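Local coordinates for protein acyl-coenzyme A oxidase acox-1.1 (Caenorhabditis elegans, PDB 5K3H) that catalyses the FAD-dependent desaturation of acyl-CoA thioesters to (2E)-enoyl-CoA with release of hydrogen peroxide, the first step of peroxisomal beta-oxidation, at residues Leu306-Asn311 / Arg623-Val628; Ala499-Leu504 / Leu583-Met588; Leu566-Val571 / Tyr601-Lys606. One frame throughout, in Å; residues are numbered along the deposited sequence.

Contact 1: Leu306-Asn311 / Arg623-Val628; sequences LSYALN and RELRSV
Y308 reaches from helix 300-319 to the short helix 622-625 and meets two successive residues there: Y308 CB, CG and CD1 meet L625, and Y308 OH meets E624. The Y308 CB does not point straight at that helix; CG, anti to the carbonyl carbon (chi1 -76°), starts the ring on its way to it. At the start of the side chain, Y308 CB lies 3.9 Å from L625 CD1. The same methyl stands obliquely off the ring and comes closest at Y308 CD1, 3.6 Å away. Further out, Y308 CE1 and CZ pass the carboxylate of E624, and at the tip Y308 OH donates to E624 OE2 over 2.6 Å. That oxygen lies at the ring edge, in its plane, and accepts through its anti lone pair, while the carboxylate stands almost upright to the ring, at 88°. The other branch of L625, CD2, lies 4.3 Å from N311 CB. N311 is itself tied back, its ND2 donating to S307 O (2.8 Å, 168°) and also to L615 O. F620 meets the Y308 ring edge-to-face. The contact is a buried helix-to-helix junction, away from the annotated sites, joining the C-alpha1 region to the C-terminal region of the acyl-CoA oxidase fold.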
loop_
_atom_site.group_PDB
_atom_site.type_symbol
_atom_site.label_atom_id
_atom_site.label_comp_id
_atom_site.label_asym_id
_atom_site.label_seq_id
_atom_site.Cartn_x
_atom_site.Cartn_y
_atom_site.Cartn_z
ATOM N N LEU B 306 4.555 10.184 -7.698
ATOM C CA LEU B 306 4.874 10.592 -6.332
ATOM C C LEU B 306 4.514 12.041 -6.134
ATOM O O LEU B 306 3.859 12.397 -5.153
ATOM C CB LEU B 306 6.357 10.324 -6.026
ATOM C CG LEU B 306 6.939 10.540 -4.613
ATOM C CD1 LEU B 306 6.128 9.891 -3.523
ATOM C CD2 LEU B 306 8.376 10.044 -4.533
ATOM N N SER B 307 4.825 12.872 -7.119
ATOM C CA SER B 307 4.482 14.285 -7.026
ATOM C C SER B 307 2.961 14.506 -7.077
ATOM O O SER B 307 2.446 15.391 -6.379
ATOM C CB SER B 307 5.210 15.063 -8.127
ATOM O OG SER B 307 5.029 16.469 -7.975
ATOM N N TYR B 308 2.209 13.716 -7.867
ATOM C CA TYR B 308 0.749 13.773 -7.759
ATOM C C TYR B 308 0.327 13.644 -6.311
ATOM O O TYR B 308 -0.436 14.472 -5.796
ATOM C CB TYR B 308 0.050 12.655 -8.544
ATOM C CG TYR B 308 -0.033 12.781 -10.039
ATOM C CD1 TYR B 308 0.151 13.999 -10.688
ATOM C CD2 TYR B 308 -0.267 11.648 -10.818
ATOM C CE1 TYR B 308 0.091 14.076 -12.078
ATOM C CE2 TYR B 308 -0.333 11.721 -12.202
ATOM C CZ TYR B 308 -0.145 12.932 -12.823
ATOM O OH TYR B 308 -0.209 12.985 -14.205
ATOM N N ALA B 309 0.799 12.580 -5.644
ATOM C CA ALA B 309 0.346 12.292 -4.287
ATOM C C ALA B 309 0.769 13.382 -3.310
ATOM O O ALA B 309 -0.008 13.764 -2.427
ATOM C CB ALA B 309 0.873 10.929 -3.846
ATOM N N LEU B 310 1.973 13.936 -3.481
ATOM C CA LEU B 310 2.438 14.940 -2.528
ATOM C C LEU B 310 1.740 16.278 -2.731
ATOM O O LEU B 310 1.434 16.975 -1.753
ATOM C CB LEU B 310 3.956 15.088 -2.634
ATOM C CG LEU B 310 4.718 13.848 -2.145
ATOM C CD1 LEU B 310 6.140 13.879 -2.690
ATOM C CD2 LEU B 310 4.709 13.793 -0.644
ATOM N N ASN B 311 1.452 16.653 -3.987
ATOM C CA ASN B 311 0.597 17.813 -4.222
ATOM C C ASN B 311 -0.715 17.667 -3.447
ATOM O O ASN B 311 -1.176 18.602 -2.781
ATOM C CB ASN B 311 0.317 17.961 -5.713
ATOM C CG ASN B 311 1.372 18.804 -6.440
ATOM O OD1 ASN B 311 1.254 20.021 -6.519
ATOM N ND2 ASN B 311 2.404 18.145 -6.985
ATOM N N ARG B 623 -7.706 19.088 -13.942
ATOM C CA ARG B 623 -8.132 18.080 -14.905
ATOM C C ARG B 623 -7.131 16.930 -14.971
ATOM O O ARG B 623 -7.520 15.783 -15.209
ATOM C CB ARG B 623 -8.336 18.715 -16.287
ATOM C CG ARG B 623 -9.646 19.570 -16.428
ATOM C CD ARG B 623 -9.988 19.897 -17.890
ATOM N NE ARG B 623 -8.740 20.051 -18.641
ATOM C CZ ARG B 623 -8.023 21.177 -18.699
ATOM N NH1 ARG B 623 -8.437 22.272 -18.064
ATOM N NH2 ARG B 623 -6.893 21.205 -19.396
ATOM N N GLU B 624 -5.845 17.200 -14.746
ATOM C CA GLU B 624 -4.873 16.109 -14.722
ATOM C C GLU B 624 -4.846 15.399 -13.374
ATOM O O GLU B 624 -4.812 14.161 -13.319
ATOM C CB GLU B 624 -3.475 16.629 -15.063
ATOM C CG GLU B 624 -2.401 15.565 -15.035
ATOM C CD GLU B 624 -1.015 16.100 -15.375
ATOM O OE1 GLU B 624 -0.879 17.285 -15.716
ATOM O OE2 GLU B 624 -0.047 15.330 -15.290
ATOM N N LEU B 625 -4.820 16.174 -12.281
ATOM C CA LEU B 625 -4.567 15.622 -10.952
ATOM C C LEU B 625 -5.716 14.745 -10.473
ATOM O O LEU B 625 -5.489 13.739 -9.792
ATOM C CB LEU B 625 -4.310 16.758 -9.956
ATOM C CG LEU B 625 -3.730 16.342 -8.609
ATOM C CD1 LEU B 625 -2.419 15.662 -8.888
ATOM C CD2 LEU B 625 -3.501 17.534 -7.696
ATOM N N ARG B 626 -6.953 15.160 -10.741
ATOM C CA ARG B 626 -8.149 14.356 -10.513
ATOM C C ARG B 626 -8.418 14.091 -9.034
ATOM O O ARG B 626 -8.973 13.050 -8.670
ATOM C CB ARG B 626 -8.066 13.047 -11.289
ATOM C CG ARG B 626 -8.421 13.247 -12.743
ATOM C CD ARG B 626 -8.090 12.058 -13.626
ATOM N NE ARG B 626 -8.509 12.318 -15.002
ATOM C CZ ARG B 626 -7.718 12.756 -15.981
ATOM N NH1 ARG B 626 -6.430 12.974 -15.750
ATOM N NH2 ARG B 626 -8.224 12.966 -17.195
ATOM N N SER B 627 -8.089 15.041 -8.163
ATOM C CA SER B 627 -8.242 14.860 -6.727
ATOM C C SER B 627 -9.029 16.022 -6.166
ATOM O O SER B 627 -8.707 17.178 -6.452
ATOM C CB SER B 627 -6.887 14.776 -6.021
ATOM O OG SER B 627 -7.026 14.857 -4.606
ATOM N N VAL B 628 -10.059 15.715 -5.375
ATOM C CA VAL B 628 -10.806 16.761 -4.682
ATOM C C VAL B 628 -9.978 17.371 -3.577
ATOM O O VAL B 628 -9.940 18.594 -3.426
ATOM C CB VAL B 628 -12.136 16.217 -4.127
ATOM C CG1 VAL B 628 -12.854 17.313 -3.321
ATOM C CG2 VAL B 628 -13.010 15.735 -5.282
#

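Contact 2: Ala499-Leu504 / Leu583-Met588; sequences AKRQTL and LEDGFM
An arginine-glutamate salt bridge beside the ATP site, which the two subunits of the dimer share, joins R501 on helix 489-515 to E584 in the 583-588 segment. R501 also packs on Y581, an ATP-binding residue. R501 NH2 lies 3.1 Å from E584 OE1, and the oxygen sits at the edge of the guanidinium, near its plane. The carboxylate itself is turned 81° to the guanidinium, so a single nitrogen faces a single oxygen and the flat groups do not pair side by side. R501 leaves its helix with CG anti to the backbone N (chi1 -152°) and bends at chi3, taking the aliphatic part past D585. There R501 CD comes within 3.3 Å of D585 OD2, whereas R501 NE stays 4.2 Å from D585 OD2, and that oxygen lies well out of the guanidinium plane, so no N-H points at it. D585 therefore offers R501 nearby negative charge without a directed bond. Its carboxylate is engaged otherwise: D585 OD1 accepts from F587 N at 3.1 Å, which makes an Asx turn at D585-F587, and D585 OD2 is hydrogen-bonded to H497 NE2. E584 has a second charged partner, R597 of the second subunit, which forms a salt bridge with E584 OE2. This carboxylate is thus paired with arginines of both chains, which would be expected to favour its ionised form. Around the contact, helix 520-553 packs against Q502 and T503 of helix 489-515, while helix 590-616 receives L583 and M588.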
loop_
_atom_site.group_PDB
_atom_site.type_symbol
_atom_site.label_atom_id
_atom_site.label_comp_id
_atom_site.label_asym_id
_atom_site.label_seq_id
_atom_site.Cartn_x
_atom_site.Cartn_y
_atom_site.Cartn_z
ATOM N N ALA B 499 28.091 1.745 0.916
ATOM C CA ALA B 499 27.770 0.899 -0.233
ATOM C C ALA B 499 28.939 -0.019 -0.603
ATOM O O ALA B 499 28.732 -1.202 -0.909
ATOM C CB ALA B 499 27.354 1.755 -1.432
ATOM N N LYS B 500 30.169 0.504 -0.605
ATOM C CA LYS B 500 31.329 -0.362 -0.809
ATOM C C LYS B 500 31.434 -1.416 0.292
ATOM O O LYS B 500 31.637 -2.607 0.012
ATOM C CB LYS B 500 32.615 0.458 -0.858
ATOM C CG LYS B 500 33.890 -0.407 -0.885
ATOM C CD LYS B 500 35.151 0.449 -0.865
ATOM C CE LYS B 500 35.270 1.184 0.484
ATOM N NZ LYS B 500 36.403 2.155 0.538
ATOM N N ARG B 501 31.290 -1.004 1.557
ATOM C CA ARG B 501 31.452 -1.977 2.638
ATOM C C ARG B 501 30.454 -3.125 2.506
ATOM O O ARG B 501 30.825 -4.298 2.634
ATOM C CB ARG B 501 31.308 -1.318 4.004
ATOM C CG ARG B 501 32.102 -2.052 5.069
ATOM C CD ARG B 501 31.746 -1.569 6.487
ATOM N NE ARG B 501 30.662 -2.361 7.076
ATOM C CZ ARG B 501 29.386 -1.989 7.114
ATOM N NH1 ARG B 501 29.025 -0.818 6.599
ATOM N NH2 ARG B 501 28.475 -2.781 7.672
ATOM N N GLN B 502 29.182 -2.807 2.233
ATOM C CA GLN B 502 28.160 -3.848 2.098
ATOM C C GLN B 502 28.363 -4.663 0.820
ATOM O O GLN B 502 28.056 -5.861 0.787
ATOM C CB GLN B 502 26.758 -3.217 2.150
ATOM C CG GLN B 502 25.592 -4.195 2.048
ATOM C CD GLN B 502 25.502 -5.208 3.205
ATOM O OE1 GLN B 502 25.924 -4.940 4.339
ATOM N NE2 GLN B 502 24.929 -6.379 2.915
ATOM N N THR B 503 28.874 -4.040 -0.236
ATOM C CA THR B 503 29.168 -4.781 -1.459
ATOM C C THR B 503 30.269 -5.816 -1.240
ATOM O O THR B 503 30.141 -6.976 -1.659
ATOM C CB THR B 503 29.541 -3.814 -2.575
ATOM O OG1 THR B 503 28.386 -3.041 -2.911
ATOM C CG2 THR B 503 30.049 -4.557 -3.798
ATOM N N LEU B 504 31.382 -5.407 -0.628
ATOM C CA LEU B 504 32.475 -6.352 -0.415
ATOM C C LEU B 504 32.098 -7.410 0.625
ATOM O O LEU B 504 32.483 -8.583 0.501
ATOM C CB LEU B 504 33.732 -5.597 0.014
ATOM C CG LEU B 504 34.161 -4.435 -0.898
ATOM C CD1 LEU B 504 35.377 -3.730 -0.292
ATOM C CD2 LEU B 504 34.424 -4.818 -2.358
ATOM N N LEU B 583 27.140 2.906 11.245
ATOM C CA LEU B 583 27.574 2.696 12.614
ATOM C C LEU B 583 28.333 1.388 12.787
ATOM O O LEU B 583 29.163 1.283 13.700
ATOM C CB LEU B 583 26.351 2.695 13.543
ATOM C CG LEU B 583 25.502 3.973 13.701
ATOM C CD1 LEU B 583 24.137 3.629 14.257
ATOM C CD2 LEU B 583 26.184 4.986 14.621
ATOM N N GLU B 584 28.093 0.389 11.930
ATOM C CA GLU B 584 28.520 -0.964 12.275
ATOM C C GLU B 584 30.030 -1.064 12.424
ATOM O O GLU B 584 30.528 -1.706 13.359
ATOM C CB GLU B 584 28.044 -1.978 11.247
ATOM C CG GLU B 584 27.389 -3.168 11.915
ATOM C CD GLU B 584 27.083 -4.289 10.933
ATOM O OE1 GLU B 584 26.568 -3.976 9.814
ATOM O OE2 GLU B 584 27.418 -5.466 11.277
ATOM N N ASP B 585 30.773 -0.445 11.520
ATOM C CA ASP B 585 32.220 -0.479 11.583
ATOM C C ASP B 585 32.813 0.736 12.302
ATOM O O ASP B 585 34.021 0.966 12.207
ATOM C CB ASP B 585 32.781 -0.539 10.171
ATOM C CG ASP B 585 32.358 0.649 9.339
ATOM O OD1 ASP B 585 31.434 1.371 9.749
ATOM O OD2 ASP B 585 32.974 0.894 8.284
ATOM N N GLY B 586 31.999 1.490 13.042
ATOM C CA GLY B 586 32.451 2.734 13.637
ATOM C C GLY B 586 32.765 3.860 12.671
ATOM O O GLY B 586 33.402 4.842 13.060
ATOM N N PHE B 587 32.315 3.773 11.422
ATOM C CA PHE B 587 32.588 4.856 10.481
ATOM C C PHE B 587 31.897 6.145 10.914
ATOM O O PHE B 587 32.398 7.241 10.635
ATOM C CB PHE B 587 32.182 4.454 9.061
ATOM C CG PHE B 587 32.754 5.351 8.000
ATOM C CD1 PHE B 587 34.103 5.247 7.648
ATOM C CD2 PHE B 587 31.966 6.306 7.352
ATOM C CE1 PHE B 587 34.657 6.069 6.667
ATOM C CE2 PHE B 587 32.523 7.142 6.365
ATOM C CZ PHE B 587 33.864 7.021 6.028
ATOM N N MET B 588 30.706 6.043 11.509
ATOM C CA MET B 588 30.030 7.170 12.160
ATOM C C MET B 588 29.891 6.934 13.662
ATOM O O MET B 588 29.688 5.805 14.125
ATOM C CB MET B 588 28.627 7.423 11.575
ATOM C CG MET B 588 28.593 8.332 10.362
ATOM S SD MET B 588 26.940 8.736 9.681
ATOM C CE MET B 588 26.164 9.747 10.931
#

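Contact 3: Leu566-Val571 / Tyr601-Lys606; sequences LLHLHV and YFYLQK
H568 and Y603 lie with their rings nearly parallel, planes 13° apart, yet slid so far past each other that they barely overlap, the centroids being 5.1 Å apart. What sits over the tyrosine ring is instead the CB of H568, 3.4 Å from the ring centroid and 17° off its normal, a CH-pi contact. It leans toward the phenol end: H568 CB is 3.3 Å from Y603 CZ. The slide also brings Y603 OH over one face of the imidazole, near its rim, with H568 CG 3.4 Å away. Both side chains have CG anti to the carbonyl carbon, which projects the two rings along the same side of the interface. The imidazole makes hydrogen bonds at both nitrogens, ND1 with S564 O and NE2 with G487 O, which fix its rotation and are consistent with a protonated ring. Beside the aromatic pair, L569 CB approaches Y603 CB at 4.1 Å. The L569 and L604 side chains cross at about a right angle, meeting through L569 CD1 and L604 CD2 at 3.8 Å. The two helix segments run roughly antiparallel, at 149°, with axes 9.1 Å apart. L604 also lies close to Q341 and H342 of helix 338-367, both of which bind FAD, H342 probably ATP as well. That helix packs on L566 and L569 too, while helix 520-553 covers L566, L567, H570 and V571.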
loop_
_atom_site.group_PDB
_atom_site.type_symbol
_atom_site.label_atom_id
_atom_site.label_comp_id
_atom_site.label_asym_id
_atom_site.label_seq_id
_atom_site.Cartn_x
_atom_site.Cartn_y
_atom_site.Cartn_z
ATOM N N LEU B 566 16.427 21.247 -0.463
ATOM C CA LEU B 566 15.850 19.923 -0.686
ATOM C C LEU B 566 16.918 18.857 -0.605
ATOM O O LEU B 566 16.722 17.825 0.051
ATOM C CB LEU B 566 15.180 19.832 -2.066
ATOM C CG LEU B 566 13.664 19.751 -2.167
ATOM C CD1 LEU B 566 13.220 19.141 -3.483
ATOM C CD2 LEU B 566 13.122 18.976 -1.008
ATOM N N LEU B 567 18.070 19.110 -1.250
ATOM C CA LEU B 567 19.146 18.122 -1.291
ATOM C C LEU B 567 19.683 17.824 0.100
ATOM O O LEU B 567 19.950 16.660 0.433
ATOM C CB LEU B 567 20.281 18.621 -2.178
ATOM C CG LEU B 567 21.546 17.761 -2.078
ATOM C CD1 LEU B 567 21.389 16.339 -2.641
ATOM C CD2 LEU B 567 22.687 18.495 -2.728
ATOM N N HIS B 568 19.826 18.863 0.934
ATOM C CA HIS B 568 20.327 18.664 2.290
ATOM C C HIS B 568 19.348 17.874 3.129
ATOM O O HIS B 568 19.768 17.100 3.997
ATOM C CB HIS B 568 20.624 19.993 2.975
ATOM C CG HIS B 568 21.985 20.521 2.688
ATOM N ND1 HIS B 568 22.259 21.332 1.603
ATOM C CD2 HIS B 568 23.171 20.284 3.297
ATOM C CE1 HIS B 568 23.550 21.608 1.586
ATOM N NE2 HIS B 568 24.126 20.980 2.599
ATOM N N LEU B 569 18.043 18.085 2.924
ATOM C CA LEU B 569 17.047 17.223 3.564
ATOM C C LEU B 569 17.207 15.774 3.113
ATOM O O LEU B 569 17.225 14.845 3.936
ATOM C CB LEU B 569 15.639 17.716 3.233
ATOM C CG LEU B 569 14.459 16.906 3.786
ATOM C CD1 LEU B 569 14.490 16.846 5.326
ATOM C CD2 LEU B 569 13.150 17.477 3.291
ATOM N N HIS B 570 17.353 15.576 1.799
ATOM C CA HIS B 570 17.482 14.242 1.227
ATOM C C HIS B 570 18.659 13.486 1.836
ATOM O O HIS B 570 18.504 12.356 2.318
ATOM C CB HIS B 570 17.618 14.367 -0.300
ATOM C CG HIS B 570 17.591 13.060 -1.042
ATOM N ND1 HIS B 570 16.506 12.211 -1.025
ATOM C CD2 HIS B 570 18.506 12.482 -1.858
ATOM C CE1 HIS B 570 16.764 11.153 -1.774
ATOM N NE2 HIS B 570 17.968 11.296 -2.295
ATOM N N VAL B 571 19.857 14.074 1.807
ATOM C CA VAL B 571 21.016 13.303 2.254
ATOM C C VAL B 571 20.921 12.989 3.747
ATOM O O VAL B 571 21.310 11.899 4.179
ATOM C CB VAL B 571 22.331 14.025 1.893
ATOM C CG1 VAL B 571 22.506 14.101 0.384
ATOM C CG2 VAL B 571 22.365 15.436 2.507
ATOM N N TYR B 601 15.682 17.595 11.256
ATOM C CA TYR B 601 14.624 18.433 11.806
ATOM C C TYR B 601 14.779 19.898 11.397
ATOM O O TYR B 601 13.771 20.580 11.165
ATOM C CB TYR B 601 14.589 18.256 13.321
ATOM C CG TYR B 601 14.372 16.802 13.669
ATOM C CD1 TYR B 601 13.394 16.068 13.015
ATOM C CD2 TYR B 601 15.134 16.161 14.636
ATOM C CE1 TYR B 601 13.185 14.723 13.300
ATOM C CE2 TYR B 601 14.937 14.816 14.932
ATOM C CZ TYR B 601 13.957 14.107 14.254
ATOM O OH TYR B 601 13.723 12.794 14.517
ATOM N N PHE B 602 16.023 20.386 11.255
ATOM C CA PHE B 602 16.229 21.753 10.791
ATOM C C PHE B 602 15.724 21.948 9.364
ATOM O O PHE B 602 15.006 22.909 9.083
ATOM C CB PHE B 602 17.707 22.144 10.883
ATOM C CG PHE B 602 17.999 23.520 10.318
ATOM C CD1 PHE B 602 17.800 24.662 11.095
ATOM C CD2 PHE B 602 18.438 23.672 9.006
ATOM C CE1 PHE B 602 18.067 25.927 10.588
ATOM C CE2 PHE B 602 18.688 24.932 8.476
ATOM C CZ PHE B 602 18.510 26.061 9.264
ATOM N N TYR B 603 16.081 21.048 8.439
ATOM C CA TYR B 603 15.689 21.286 7.051
ATOM C C TYR B 603 14.205 21.018 6.803
ATOM O O TYR B 603 13.640 21.604 5.876
ATOM C CB TYR B 603 16.548 20.464 6.082
ATOM C CG TYR B 603 17.897 21.107 5.799
ATOM C CD1 TYR B 603 18.008 22.162 4.917
ATOM C CD2 TYR B 603 19.056 20.670 6.457
ATOM C CE1 TYR B 603 19.242 22.753 4.665
ATOM C CE2 TYR B 603 20.293 21.261 6.232
ATOM C CZ TYR B 603 20.387 22.298 5.330
ATOM O OH TYR B 603 21.621 22.890 5.086
ATOM N N LEU B 604 13.537 20.230 7.644
ATOM C CA LEU B 604 12.080 20.194 7.577
ATOM C C LEU B 604 11.502 21.609 7.694
ATOM O O LEU B 604 10.759 22.070 6.817
ATOM C CB LEU B 604 11.529 19.309 8.693
ATOM C CG LEU B 604 11.763 17.795 8.573
ATOM C CD1 LEU B 604 11.186 17.030 9.797
ATOM C CD2 LEU B 604 11.225 17.251 7.212
ATOM N N GLN B 605 11.887 22.329 8.751
ATOM C CA GLN B 605 11.441 23.703 8.957
ATOM C C GLN B 605 11.883 24.620 7.811
ATOM O O GLN B 605 11.150 25.535 7.409
ATOM C CB GLN B 605 12.000 24.180 10.308
ATOM C CG GLN B 605 12.183 25.705 10.500
ATOM C CD GLN B 605 13.543 26.217 9.966
ATOM O OE1 GLN B 605 14.551 25.492 10.000
ATOM N NE2 GLN B 605 13.571 27.482 9.487
ATOM N N LYS B 606 13.086 24.389 7.275
ATOM C CA LYS B 606 13.600 25.219 6.192
ATOM C C LYS B 606 12.812 24.996 4.908
ATOM O O LYS B 606 12.588 25.938 4.126
ATOM C CB LYS B 606 15.094 24.925 5.992
ATOM C CG LYS B 606 15.787 25.891 5.050
ATOM C CD LYS B 606 16.297 27.084 5.856
ATOM C CE LYS B 606 16.568 28.284 5.000
ATOM N NZ LYS B 606 17.118 27.888 3.691
#

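From the N terminus, helix 300-319 supplies the first half of contact 1, which is closed by 623-628 after 311 mostly helical residues. Contacts 2 and 3 both fall within that loop. Contact 2 opens at 499-504; contact 3 opens at 566-571 before contact 2 closes at 583-588, and itself closes at 601-606, so these two cross. Helices 557-577, 579-584 and 590-616 follow one another and link one half of contact 2 with both halves of contact 3; the centres of contacts 2 and 3 are about 24 Å apart. Contact 1 ties the C-terminal helical region back to the C-alpha1 range. No two contacts touch: the nearest atoms of contact 2 and contact 3 are about 8 Å apart.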